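Local coordinates for uncharacterized protein (PDB 2DBS) that is of unknown function, a small plasmid-encoded protein of the DUF5647 family from Thermus thermophilus, at residues B[13-16]-B[17-21]. Sequence-based numbering, arbitrary orientation.
Sequences GVLM and QYLLE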
ATOM      1  N   GLY B  13       8.072  -9.658  12.239  1.00 44.44           N
ATOM      2  CA  GLY B  13       8.253 -11.029  12.655  1.00 42.94           C
ATOM      3  C   GLY B  13       7.093 -11.838  12.126  1.00 41.31           C
ATOM      4  O   GLY B  13       7.302 -12.845  11.446  1.00 42.05           O
ATOM      5  N   VAL B  14       5.873 -11.386  12.423  1.00 39.93           N
ATOM      6  CA  VAL B  14       4.661 -12.084  11.986  1.00 36.78           C
ATOM      7  C   VAL B  14       4.644 -12.255  10.478  1.00 35.71           C
ATOM      8  O   VAL B  14       4.119 -13.247   9.966  1.00 33.82           O
ATOM      9  CB  VAL B  14       3.391 -11.331  12.408  1.00 35.98           C
ATOM     10  CG1 VAL B  14       2.157 -12.180  12.073  1.00 37.42           C
ATOM     11  CG2 VAL B  14       3.453 -11.003  13.888  1.00 33.04           C
ATOM     12  N   LEU B  15       5.229 -11.288   9.775  1.00 35.85           N
ATOM     13  CA  LEU B  15       5.296 -11.326   8.317  1.00 35.91           C
ATOM     14  C   LEU B  15       6.171 -12.472   7.830  1.00 36.60           C
ATOM     15  O   LEU B  15       5.780 -13.206   6.931  1.00 35.20           O
ATOM     16  CB  LEU B  15       5.832 -10.004   7.771  1.00 35.03           C
ATOM     17  CG  LEU B  15       5.948  -9.915   6.252  1.00 35.77           C
ATOM     18  CD1 LEU B  15       4.580  -9.869   5.578  1.00 36.03           C
ATOM     19  CD2 LEU B  15       6.711  -8.671   5.917  1.00 37.36           C
HETATM   20  N   MSE B  16       7.350 -12.638   8.420  1.00 39.43           N
HETATM   21  CA  MSE B  16       8.225 -13.722   7.985  1.00 41.84           C
HETATM   22  C   MSE B  16       7.685 -15.121   8.289  1.00 41.01           C
HETATM   23  O   MSE B  16       7.966 -16.061   7.545  1.00 40.06           O
HETATM   24  CB  MSE B  16       9.646 -13.572   8.554  1.00 46.60           C
HETATM   25  CG  MSE B  16      10.666 -14.551   7.903  1.00 51.48           C
HETATM   26 SE   MSE B  16      10.733 -14.611   5.872  1.00 59.53          SE
HETATM   27  CE  MSE B  16       9.966 -12.861   5.472  1.00 57.18           C
ATOM     28  N   GLN B  17       6.918 -15.268   9.366  1.00 39.93           N
ATOM     29  CA  GLN B  17       6.331 -16.571   9.679  1.00 40.48           C
ATOM     30  C   GLN B  17       5.461 -16.991   8.498  1.00 39.32           C
ATOM     31  O   GLN B  17       5.442 -18.162   8.111  1.00 39.47           O
ATOM     32  CB  GLN B  17       5.506 -16.490  10.966  1.00 41.56           C
ATOM     33  CG  GLN B  17       6.374 -16.140  12.166  1.00 44.69           C
ATOM     34  CD  GLN B  17       5.626 -16.191  13.473  1.00 46.60           C
ATOM     35  OE1 GLN B  17       4.961 -17.183  13.764  1.00 49.85           O
ATOM     36  NE2 GLN B  17       5.739 -15.130  14.280  1.00 45.33           N
ATOM     37  N   TYR B  18       4.762 -16.014   7.922  1.00 38.55           N
ATOM     38  CA  TYR B  18       3.903 -16.228   6.761  1.00 37.45           C
ATOM     39  C   TYR B  18       4.739 -16.456   5.509  1.00 38.89           C
ATOM     40  O   TYR B  18       4.499 -17.387   4.753  1.00 39.06           O
ATOM     41  CB  TYR B  18       3.007 -15.013   6.548  1.00 36.45           C
ATOM     42  CG  TYR B  18       1.680 -15.063   7.272  1.00 34.00           C
ATOM     43  CD1 TYR B  18       0.571 -15.678   6.690  1.00 32.36           C
ATOM     44  CD2 TYR B  18       1.523 -14.474   8.530  1.00 31.39           C
ATOM     45  CE1 TYR B  18      -0.670 -15.696   7.348  1.00 30.75           C
ATOM     46  CE2 TYR B  18       0.290 -14.495   9.186  1.00 29.37           C
ATOM     47  CZ  TYR B  18      -0.798 -15.105   8.590  1.00 27.83           C
ATOM     48  OH  TYR B  18      -2.014 -15.134   9.226  1.00 28.37           O
ATOM     49  N   LEU B  19       5.723 -15.600   5.286  1.00 40.17           N
ATOM     50  CA  LEU B  19       6.569 -15.755   4.117  1.00 43.08           C
ATOM     51  C   LEU B  19       7.230 -17.126   4.124  1.00 43.17           C
ATOM     52  O   LEU B  19       7.364 -17.770   3.081  1.00 43.97           O
ATOM     53  CB  LEU B  19       7.617 -14.643   4.084  1.00 44.90           C
ATOM     54  CG  LEU B  19       7.135 -13.381   3.364  1.00 45.62           C
ATOM     55  CD1 LEU B  19       7.159 -13.658   1.878  1.00 47.64           C
ATOM     56  CD2 LEU B  19       5.722 -12.992   3.802  1.00 45.58           C
ATOM     57  N   LEU B  20       7.619 -17.574   5.308  1.00 42.82           N
ATOM     58  CA  LEU B  20       8.244 -18.873   5.447  1.00 44.01           C
ATOM     59  C   LEU B  20       7.225 -20.006   5.574  1.00 46.63           C
ATOM     60  O   LEU B  20       6.917 -20.696   4.586  1.00 48.02           O
ATOM     61  CB  LEU B  20       9.177 -18.884   6.654  1.00 40.88           C
ATOM     62  CG  LEU B  20      10.421 -18.027   6.484  1.00 39.19           C
ATOM     63  CD1 LEU B  20      11.188 -18.045   7.770  1.00 37.51           C
ATOM     64  CD2 LEU B  20      11.275 -18.535   5.316  1.00 38.74           C
ATOM     65  N   GLU B  21       6.688 -20.199   6.780  1.00 48.21           N
ATOM     66  CA  GLU B  21       5.721 -21.274   7.007  1.00 49.16           C
ATOM     67  C   GLU B  21       4.363 -21.074   6.314  1.00 49.50           C
ATOM     68  O   GLU B  21       3.304 -21.427   6.836  1.00 50.78           O
ATOM     69  CB  GLU B  21       5.563 -21.514   8.515  1.00 48.16           C
ATOM     70  CG  GLU B  21       6.820 -22.098   9.124  1.00 48.37           C
ATOM     71  CD  GLU B  21       6.596 -22.732  10.470  1.00 50.22           C
ATOM     72  OE1 GLU B  21       6.256 -21.999  11.426  1.00 51.16           O
ATOM     73  OE2 GLU B  21       6.766 -23.970  10.567  1.00 52.10           O
TER
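Met16, present as selenomethionine, reaches along helix 8-20 to touch both Leu19 and Leu20. With CG anti to the backbone N (chi1 -169°) and bends at both following torsions, its chain curls so that SE lies 3.5 Å from Leu20 CG while the terminal CE is carried on to Leu19 CB, at 3.3 Å a closer approach than usual for two carbons. There the two side chains cross at about a right angle. CG of Met16 also meets a methyl of Leu20, CD1, at 3.5 Å. One turn apart, Leu15 and Leu19 run side by side in the same direction, Leu15 CD1 meeting Leu19 CD2 at 3.8 Å. Val14 and Tyr18 likewise point the same way, but meet more loosely, CG1 of Val14 standing 4.1 Å from Tyr18 CE2. The phenol ring turns an edge to the Val14 carbonyl, whose O lies in the ring plane, 3.2 Å from Tyr18 CD2. Replacing Tyr18 by alanine would probably leave Val14 CG1 without its aromatic neighbour and Val14 O without the ring edge beside it. Helical i to i+4 bonds tie the backbone: Leu19 N to Leu15 O at 2.9 Å and Leu20 N to Met16 O at 2.7 Å, whereas Tyr18 N makes only weak bonds, to Val14 O and Leu15 O. Leu15 faces the sheet, touching Leu34, Leu36, Ala66, Phe68 and Leu76, and Leu19 packs on Leu24, Leu25 and Leu28 of the following loop. Val14 and Tyr18 border Pro73 of strand 72-79, and Tyr18 also packs on Val85 of the second subunit.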